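Local structure of methyl-coenzyme M reductase subunit beta (Methanosarcina barkeri, 1E6Y) at residues G51-G56 against Y72-N77; Q136-M141 against P150-A155; N194-I199 against M205-L210; G306-T311 against V390-A395. The protein forms part of methyl-coenzyme M reductase I, which uses coenzyme B and the nickel cofactor F430 to release methane from methyl-coenzyme M in the last step of methanogenesis. All coordinates share one frame; numbering follows the deposited sequence.

Contact 1 of 4, residues G51-G56 against Y72-N77; sequences GALASG and YDIVGN
Leu53 meets Tyr72 and Ile74 through a single methyl group, and apolar packing is the whole of what joins 51-56 to 72-77. Leu53 CD1 lies 3.6 Å from Tyr72 CD2, approaching the ring obliquely, and 4.0 Å from Ile74 CD1. Tyr72 CB is also close, at 4.1 Å from Leu53 CD1, so the methyl touches both the root and the ring of the tyrosine. The leucine crosses each of its two partners at about a right angle. With CG beside the backbone N and anti to the carbonyl carbon (chi1 -76°), the leucine branch is sent from the helix toward 72-77.

Hydrogen bonds act within each segment and none crosses between them. Near the helix end, Ser55 OG donates to Gly51 O over 2.9 Å from above the carbonyl plane, adding a second donor to the one supplied by Ser55 N. Across the contact, Asp73 shapes its own turn: its OD1 accepts from Gly76 N at 3.0 Å, an Asx motif, while Asn77 ND2 reaches Asp73 O at 2.7 Å, nearly straight (176°) and in the carbonyl plane. Asn77 then occupies the N-cap position of helix 78-89.

The contact thus fastens the last turn of helix 46-55 to the loop leading into helix 78-89. Beyond Leu53, Tyr72 has further partners: its OH is hydrogen-bonded to Thr144 OG1 and its ring is stacked with Phe142. Around these side chains, helix 125-141 supplies Ile138 to Tyr72 and Ile74, and helix 149-157 supplies Ala155 to Leu53 and Val152 to Tyr72.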
# COMPACT_ATOMS: atom_id res chain seq x y z
N GLY E 51 19.20 -10.89 -24.18
CA GLY E 51 18.39 -9.96 -24.95
C GLY E 51 18.27 -8.60 -24.29
O GLY E 51 18.41 -7.56 -24.95
N ALA E 52 18.07 -8.59 -22.97
CA ALA E 52 17.97 -7.36 -22.20
C ALA E 52 19.26 -6.54 -22.27
O ALA E 52 19.22 -5.32 -22.42
CB ALA E 52 17.62 -7.67 -20.75
N LEU E 53 20.40 -7.23 -22.16
CA LEU E 53 21.70 -6.57 -22.23
C LEU E 53 21.90 -5.89 -23.58
O LEU E 53 22.35 -4.75 -23.64
CB LEU E 53 22.82 -7.59 -22.01
CG LEU E 53 23.05 -8.05 -20.57
CD1 LEU E 53 24.00 -9.24 -20.57
CD2 LEU E 53 23.62 -6.91 -19.75
N ALA E 54 21.51 -6.58 -24.65
CA ALA E 54 21.73 -6.09 -26.00
C ALA E 54 20.82 -4.91 -26.35
O ALA E 54 21.27 -3.95 -26.97
CB ALA E 54 21.54 -7.22 -27.01
N SER E 55 19.57 -4.99 -25.92
CA SER E 55 18.56 -4.02 -26.34
C SER E 55 18.33 -2.90 -25.34
O SER E 55 17.76 -1.86 -25.68
CB SER E 55 17.23 -4.73 -26.62
OG SER E 55 16.70 -5.28 -25.43
N GLY E 56 18.73 -3.12 -24.09
CA GLY E 56 18.44 -2.17 -23.03
C GLY E 56 17.03 -2.31 -22.50
O GLY E 56 16.60 -1.51 -21.66
N TYR E 72 26.80 -9.60 -24.90
CA TYR E 72 27.43 -10.72 -24.21
C TYR E 72 26.74 -12.01 -24.65
O TYR E 72 25.51 -12.08 -24.71
CB TYR E 72 27.28 -10.58 -22.69
CG TYR E 72 27.93 -9.35 -22.09
CD1 TYR E 72 28.88 -8.61 -22.80
CD2 TYR E 72 27.62 -8.96 -20.79
CE1 TYR E 72 29.51 -7.51 -22.22
CE2 TYR E 72 28.25 -7.87 -20.20
CZ TYR E 72 29.19 -7.15 -20.92
OH TYR E 72 29.81 -6.08 -20.32
N ASP E 73 27.54 -13.03 -24.95
CA ASP E 73 26.98 -14.32 -25.31
C ASP E 73 26.70 -15.14 -24.05
O ASP E 73 27.49 -16.00 -23.66
CB ASP E 73 27.94 -15.08 -26.23
CG ASP E 73 27.31 -16.31 -26.86
OD1 ASP E 73 26.08 -16.50 -26.72
OD2 ASP E 73 28.05 -17.09 -27.48
N ILE E 74 25.58 -14.84 -23.40
CA ILE E 74 25.21 -15.51 -22.16
C ILE E 74 24.88 -16.98 -22.41
O ILE E 74 25.43 -17.86 -21.75
CB ILE E 74 23.98 -14.83 -21.50
CG1 ILE E 74 24.23 -13.32 -21.35
CG2 ILE E 74 23.68 -15.47 -20.15
CD1 ILE E 74 25.40 -12.96 -20.46
N VAL E 75 24.03 -17.23 -23.39
CA VAL E 75 23.57 -18.58 -23.71
C VAL E 75 24.72 -19.48 -24.20
O VAL E 75 24.82 -20.64 -23.80
CB VAL E 75 22.44 -18.54 -24.76
CG1 VAL E 75 22.06 -19.96 -25.19
CG2 VAL E 75 21.22 -17.83 -24.19
N GLY E 76 25.61 -18.91 -25.01
CA GLY E 76 26.73 -19.67 -25.52
C GLY E 76 27.77 -20.03 -24.47
O GLY E 76 28.62 -20.88 -24.70
N ASN E 77 27.69 -19.38 -23.32
CA ASN E 77 28.60 -19.64 -22.21
C ASN E 77 27.84 -20.19 -21.00
O ASN E 77 28.33 -20.13 -19.87
CB ASN E 77 29.32 -18.35 -21.81
CG ASN E 77 30.37 -17.93 -22.83
OD1 ASN E 77 31.48 -18.46 -22.83
ND2 ASN E 77 30.01 -17.01 -23.70

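Contact 2 of 4, residues Q136-M141 against P150-A155; sequences QTIMDM and PIVKSA
Met139 and Ile138 close on Val152 in a helix-loop-helix pair, where helix 125-141 and helix 149-157 are consecutive in the chain and joined by a short link. The backbones come nearest at Met139 and Val152, whose CA atoms are 7.1 Å apart, and no hydrogen bond crosses.

Followed outward, the Met139 side chain starts at a CB that does not itself point at the other helix. CG stands roughly anti to the backbone N (chi1 -150°), and bends at chi2 and chi3 then fold the chain back toward Val152. The first atom to arrive is SD, 4.1 Å from Val152 CB. Beyond it, CE settles against the same CB at 3.9 Å, so the thioether end covers the valine branch point. Ile138 makes its approach through CG2, with its side chain sliding past the valine in the opposite direction.

On the polar flank of helix 125-141, Gln136 NE2 donates to Asp140 OD2 over 2.9 Å, meeting the carboxylate from above its plane. Gln136 OE1 is bonded to an aromatic side chain of another protein chain, so this face of the pair belongs to a subunit interface. Met139 also packs on Phe244 of the gamma subunit. The end of Lys153 leads away from helix 125-141, making a cation-pi contact with Trp157 and bonding through NZ to the backbone of another protein chain.

The geometric focus is one methyl: Val152 CG1 sits between Ile138 CG2 and Met139 CE, 3.8 Å from each, with an angle of about 121° at CG1.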
# COMPACT_ATOMS: atom_id res chain seq x y z
N GLN E 136 27.26 -11.22 -10.61
CA GLN E 136 28.71 -11.27 -10.40
C GLN E 136 29.42 -12.07 -11.50
O GLN E 136 30.48 -11.67 -11.99
CB GLN E 136 29.03 -11.86 -9.03
CG GLN E 136 30.53 -12.01 -8.75
CD GLN E 136 31.22 -10.68 -8.52
OE1 GLN E 136 30.85 -9.93 -7.62
NE2 GLN E 136 32.26 -10.41 -9.31
N THR E 137 28.81 -13.19 -11.89
CA THR E 137 29.39 -14.07 -12.91
C THR E 137 29.50 -13.37 -14.26
O THR E 137 30.53 -13.47 -14.93
CB THR E 137 28.56 -15.37 -13.06
OG1 THR E 137 28.62 -16.12 -11.84
CG2 THR E 137 29.10 -16.23 -14.20
N ILE E 138 28.45 -12.64 -14.65
CA ILE E 138 28.45 -11.92 -15.91
C ILE E 138 29.44 -10.75 -15.89
O ILE E 138 30.18 -10.53 -16.85
CB ILE E 138 27.04 -11.39 -16.26
CG1 ILE E 138 26.10 -12.57 -16.51
CG2 ILE E 138 27.08 -10.49 -17.48
CD1 ILE E 138 24.67 -12.17 -16.81
N MET E 139 29.51 -10.06 -14.75
CA MET E 139 30.43 -8.95 -14.58
C MET E 139 31.87 -9.40 -14.81
O MET E 139 32.62 -8.77 -15.55
CB MET E 139 30.30 -8.37 -13.17
CG MET E 139 30.61 -6.88 -13.06
SD MET E 139 29.30 -5.85 -13.76
CE MET E 139 27.96 -6.18 -12.61
N ASP E 140 32.21 -10.56 -14.25
CA ASP E 140 33.56 -11.11 -14.37
C ASP E 140 33.85 -11.70 -15.74
O ASP E 140 34.88 -11.40 -16.35
CB ASP E 140 33.78 -12.19 -13.30
CG ASP E 140 33.95 -11.62 -11.91
OD1 ASP E 140 34.43 -10.47 -11.78
OD2 ASP E 140 33.61 -12.32 -10.94
N MET E 141 32.93 -12.52 -16.24
CA MET E 141 33.14 -13.29 -17.46
C MET E 141 33.32 -12.40 -18.68
O MET E 141 34.11 -12.71 -19.58
CB MET E 141 31.97 -14.25 -17.69
CG MET E 141 32.12 -15.13 -18.91
SD MET E 141 30.83 -16.38 -18.98
CE MET E 141 31.43 -17.54 -17.75
N PRO E 150 25.62 -0.97 -13.75
CA PRO E 150 24.18 -0.82 -13.53
C PRO E 150 23.32 -1.53 -14.57
O PRO E 150 22.24 -2.03 -14.27
CB PRO E 150 23.96 0.69 -13.56
CG PRO E 150 25.27 1.25 -13.13
CD PRO E 150 26.28 0.35 -13.78
N ILE E 151 23.82 -1.56 -15.81
CA ILE E 151 23.12 -2.19 -16.93
C ILE E 151 23.12 -3.72 -16.78
O ILE E 151 22.09 -4.36 -16.98
CB ILE E 151 23.76 -1.80 -18.29
CG1 ILE E 151 23.71 -0.28 -18.48
CG2 ILE E 151 23.06 -2.50 -19.44
CD1 ILE E 151 22.30 0.30 -18.52
N VAL E 152 24.26 -4.28 -16.40
CA VAL E 152 24.35 -5.72 -16.15
C VAL E 152 23.45 -6.11 -14.98
O VAL E 152 22.68 -7.07 -15.07
CB VAL E 152 25.80 -6.15 -15.85
CG1 VAL E 152 25.84 -7.61 -15.41
CG2 VAL E 152 26.67 -5.96 -17.08
N LYS E 153 23.48 -5.30 -13.92
CA LYS E 153 22.71 -5.58 -12.72
C LYS E 153 21.21 -5.62 -13.00
O LYS E 153 20.53 -6.56 -12.62
CB LYS E 153 23.01 -4.52 -11.65
CG LYS E 153 22.56 -4.90 -10.25
CD LYS E 153 21.19 -4.35 -9.95
CE LYS E 153 20.76 -4.70 -8.54
NZ LYS E 153 19.45 -4.07 -8.21
N SER E 154 20.72 -4.62 -13.73
CA SER E 154 19.30 -4.51 -14.02
C SER E 154 18.81 -5.47 -15.10
O SER E 154 17.61 -5.76 -15.17
CB SER E 154 18.93 -3.08 -14.40
OG SER E 154 18.72 -2.31 -13.24
N ALA E 155 19.73 -5.96 -15.93
CA ALA E 155 19.39 -7.03 -16.87
C ALA E 155 18.91 -8.25 -16.09
O ALA E 155 18.01 -8.96 -16.52
CB ALA E 155 20.59 -7.39 -17.73

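Contact 3 of 4, residues N194-I199 against M205-L210; sequences NHVAAI and MNASAL
Val196, Ala197 and Ile199 pack against Ala207 and Leu210 in a buried, apolar helix-helix contact near the centre of the chain, between helix 193-199 and the following helix 204-221. The two short axes come within 8.5 Å at an angle of 127°, so the helices run broadly against each other but well away from antiparallel.

The closest approach of the backbones falls at two alanines, consistent with their small side chains. Ala197 CA and Ala207 CA are 5.2 Å apart, and Ala207 points its CB at the opposing backbone, 4.3 Å from Ala197 CA. Ala197 turns its own methyl away, toward Val394 and Ile405. Beside this point Val196 sends CG1 across, anti to the backbone N (chi1 179°), to within 3.2 Å of Ala207 O. That methyl-to-carbonyl approach is snug, and CG1 also rests 4.1 Å from Leu210 CB. One turn along, Ile199 CG2 touches Leu210 CD2 at 3.8 Å, the two side chains crossing at about a right angle.

No hydrogen bond links the segments. The polar groups of Asn194 and His195 are engaged elsewhere, Asn194 ND2 with Thr408 and Phe403 O, and His195 ND1 with Ser409. Two consecutive helices, joined by a short link and packed on each other, form a helix-loop-helix unit, here within the helical C-terminal domain of the beta subunit.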
# COMPACT_ATOMS: atom_id res chain seq x y z
N ASN E 194 -1.42 -22.02 -12.77
CA ASN E 194 -0.69 -22.37 -13.99
C ASN E 194 0.70 -22.93 -13.68
O ASN E 194 1.19 -23.79 -14.41
CB ASN E 194 -0.56 -21.15 -14.91
CG ASN E 194 -1.73 -21.01 -15.87
OD1 ASN E 194 -2.62 -21.86 -15.91
ND2 ASN E 194 -1.74 -19.94 -16.64
N HIS E 195 1.33 -22.42 -12.62
CA HIS E 195 2.64 -22.91 -12.19
C HIS E 195 2.57 -24.38 -11.81
O HIS E 195 3.39 -25.19 -12.24
CB HIS E 195 3.16 -22.12 -10.99
CG HIS E 195 3.72 -20.78 -11.34
ND1 HIS E 195 3.70 -20.27 -12.62
CD2 HIS E 195 4.33 -19.84 -10.57
CE1 HIS E 195 4.27 -19.08 -12.63
NE2 HIS E 195 4.66 -18.79 -11.40
N VAL E 196 1.58 -24.71 -10.98
CA VAL E 196 1.40 -26.07 -10.47
C VAL E 196 1.09 -27.03 -11.61
O VAL E 196 1.70 -28.09 -11.71
CB VAL E 196 0.27 -26.11 -9.41
CG1 VAL E 196 0.07 -27.54 -8.91
CG2 VAL E 196 0.62 -25.20 -8.25
N ALA E 197 0.18 -26.63 -12.50
CA ALA E 197 -0.16 -27.43 -13.68
C ALA E 197 1.04 -27.64 -14.60
O ALA E 197 1.21 -28.72 -15.17
CB ALA E 197 -1.30 -26.78 -14.44
N ALA E 198 1.87 -26.60 -14.75
CA ALA E 198 3.09 -26.68 -15.54
C ALA E 198 4.04 -27.72 -14.95
O ALA E 198 4.56 -28.58 -15.66
CB ALA E 198 3.78 -25.32 -15.60
N ILE E 199 4.26 -27.62 -13.65
CA ILE E 199 5.15 -28.54 -12.94
C ILE E 199 4.66 -29.99 -13.01
O ILE E 199 5.46 -30.92 -13.16
CB ILE E 199 5.30 -28.12 -11.46
CG1 ILE E 199 6.06 -26.79 -11.38
CG2 ILE E 199 6.04 -29.18 -10.67
CD1 ILE E 199 5.98 -26.11 -10.03
N MET E 205 -4.41 -35.07 -11.66
CA MET E 205 -4.40 -35.48 -10.26
C MET E 205 -3.09 -35.18 -9.54
O MET E 205 -3.09 -34.95 -8.33
CB MET E 205 -4.73 -36.96 -10.13
CG MET E 205 -5.05 -37.35 -8.69
SD MET E 205 -5.51 -39.07 -8.49
CE MET E 205 -6.87 -39.18 -9.69
N ASN E 206 -1.98 -35.16 -10.27
CA ASN E 206 -0.71 -34.75 -9.69
C ASN E 206 -0.66 -33.23 -9.48
O ASN E 206 -0.02 -32.75 -8.55
CB ASN E 206 0.46 -35.21 -10.56
CG ASN E 206 0.87 -36.65 -10.27
OD1 ASN E 206 0.68 -37.15 -9.16
ND2 ASN E 206 1.44 -37.32 -11.27
N ALA E 207 -1.38 -32.50 -10.33
CA ALA E 207 -1.54 -31.06 -10.16
C ALA E 207 -2.34 -30.74 -8.90
O ALA E 207 -1.92 -29.91 -8.09
CB ALA E 207 -2.23 -30.46 -11.39
N SER E 208 -3.45 -31.44 -8.71
CA SER E 208 -4.26 -31.23 -7.51
C SER E 208 -3.55 -31.75 -6.26
O SER E 208 -3.66 -31.15 -5.19
CB SER E 208 -5.64 -31.88 -7.67
OG SER E 208 -5.55 -33.25 -8.01
N ALA E 209 -2.72 -32.78 -6.43
CA ALA E 209 -1.96 -33.33 -5.31
C ALA E 209 -0.90 -32.34 -4.82
O ALA E 209 -0.81 -32.07 -3.62
CB ALA E 209 -1.30 -34.64 -5.71
N LEU E 210 -0.12 -31.80 -5.75
CA LEU E 210 0.92 -30.82 -5.41
C LEU E 210 0.31 -29.55 -4.82
O LEU E 210 0.81 -29.02 -3.83
CB LEU E 210 1.75 -30.48 -6.65
CG LEU E 210 2.92 -29.52 -6.42
CD1 LEU E 210 3.84 -30.04 -5.33
CD2 LEU E 210 3.69 -29.33 -7.72

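Contact 4 of 4, residues G306-T311 against V390-A395; sequences GTLAAT and VCAAVA
Leu308 and Thr311, one turn apart on helix 296-318, rest on Ala392 and Ala393 of helix 387-395. The close part consists of two methyl pairs: Leu308 CD1 is 4.0 Å from Ala392 CB, and Thr311 CG2 is 4.1 Å from Ala393 CB. With Thr311 OG1 beside the backbone N (chi1 -65°), CG2 stands anti to that N and is carried across the contact. OG1 itself turns back to Thr307 O over 2.9 Å, on the face opposite to that used by Thr311 N. With an alanine here, Ala393 CB would probably lose its methyl partner and Thr307 O its second donor.

The looser remainder is not a solvent side, for every residue of both segments is buried. No hydrogen bond spans the segments, and the joint buried surface is only 118 Å². Ala309 turns to helix 247-255, while Cys391 and Val394 pack on helix 193-199. Ala395 O bonds to Arg67 of the gamma subunit.

Both helices lie among others: helix 323-339 adds Leu328 against Thr311 and Val324 against Ala393, while helix 247-255 brings Leu248 against Leu308.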
# COMPACT_ATOMS: atom_id res chain seq x y z
N GLY E 306 -15.49 -35.21 -3.61
CA GLY E 306 -16.52 -35.02 -4.61
C GLY E 306 -16.33 -33.77 -5.44
O GLY E 306 -16.59 -33.76 -6.64
N THR E 307 -15.88 -32.70 -4.79
CA THR E 307 -15.61 -31.43 -5.45
C THR E 307 -14.52 -31.58 -6.52
O THR E 307 -14.67 -31.09 -7.64
CB THR E 307 -15.18 -30.35 -4.43
OG1 THR E 307 -16.23 -30.15 -3.47
CG2 THR E 307 -14.88 -29.03 -5.12
N LEU E 308 -13.45 -32.27 -6.18
CA LEU E 308 -12.36 -32.50 -7.12
C LEU E 308 -12.74 -33.53 -8.18
O LEU E 308 -12.43 -33.36 -9.36
CB LEU E 308 -11.09 -32.96 -6.39
CG LEU E 308 -9.85 -33.22 -7.25
CD1 LEU E 308 -9.51 -32.00 -8.09
CD2 LEU E 308 -8.69 -33.59 -6.35
N ALA E 309 -13.45 -34.58 -7.77
CA ALA E 309 -13.92 -35.60 -8.71
C ALA E 309 -14.83 -34.98 -9.77
O ALA E 309 -14.65 -35.21 -10.97
CB ALA E 309 -14.65 -36.70 -7.96
N ALA E 310 -15.74 -34.11 -9.32
CA ALA E 310 -16.64 -33.40 -10.23
C ALA E 310 -15.87 -32.49 -11.17
O ALA E 310 -16.23 -32.36 -12.34
CB ALA E 310 -17.66 -32.60 -9.43
N THR E 311 -14.80 -31.87 -10.67
CA THR E 311 -13.93 -31.03 -11.50
C THR E 311 -13.27 -31.85 -12.59
O THR E 311 -13.29 -31.48 -13.77
CB THR E 311 -12.84 -30.34 -10.65
OG1 THR E 311 -13.44 -29.43 -9.72
CG2 THR E 311 -11.87 -29.57 -11.54
N VAL E 390 -8.69 -26.14 -9.13
CA VAL E 390 -8.30 -25.18 -10.16
C VAL E 390 -7.04 -25.64 -10.90
O VAL E 390 -6.99 -25.59 -12.12
CB VAL E 390 -8.08 -23.78 -9.56
CG1 VAL E 390 -7.71 -22.78 -10.65
CG2 VAL E 390 -9.34 -23.32 -8.84
N CYS E 391 -6.06 -26.14 -10.16
CA CYS E 391 -4.82 -26.63 -10.77
C CYS E 391 -5.08 -27.83 -11.67
O CYS E 391 -4.49 -27.93 -12.75
CB CYS E 391 -3.80 -26.99 -9.69
SG CYS E 391 -3.24 -25.58 -8.73
N ALA E 392 -5.96 -28.72 -11.23
CA ALA E 392 -6.37 -29.87 -12.04
C ALA E 392 -7.13 -29.43 -13.29
O ALA E 392 -6.90 -29.95 -14.39
CB ALA E 392 -7.23 -30.82 -11.21
N ALA E 393 -8.00 -28.43 -13.14
CA ALA E 393 -8.78 -27.90 -14.25
C ALA E 393 -7.88 -27.31 -15.33
O ALA E 393 -8.08 -27.54 -16.53
CB ALA E 393 -9.74 -26.84 -13.75
N VAL E 394 -6.88 -26.55 -14.90
CA VAL E 394 -5.91 -25.95 -15.80
C VAL E 394 -5.10 -27.03 -16.53
O VAL E 394 -4.90 -26.94 -17.74
CB VAL E 394 -4.96 -25.01 -15.03
CG1 VAL E 394 -3.80 -24.58 -15.90
CG2 VAL E 394 -5.74 -23.79 -14.55
N ALA E 395 -4.74 -28.09 -15.81
CA ALA E 395 -4.01 -29.21 -16.39
C ALA E 395 -4.81 -29.92 -17.48
O ALA E 395 -4.23 -30.46 -18.42
CB ALA E 395 -3.63 -30.20 -15.29

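The contacts form two pairs. Contacts 1 and 2, centres 10 Å apart, pack together in the N-terminal domain: Leu53 CD2 touches Ala155 CB at 3.7 Å, and Asn77 CB meets Met141 SD at 3.8 Å. Contacts 3 and 4, centres 11 Å apart, join in the C-terminal domain, where Val196 CB lies 3.6 Å from Cys391 SG, so helix 387-395 bridges 194-199 and 306-311. Between the pairs nothing touches; contacts 2 and 3 stay about 17 Å apart at their nearest atoms. All four lie away from the coenzyme M, coenzyme B and F430 pockets, whose beta-subunit residues include Tyr364 and Gly366.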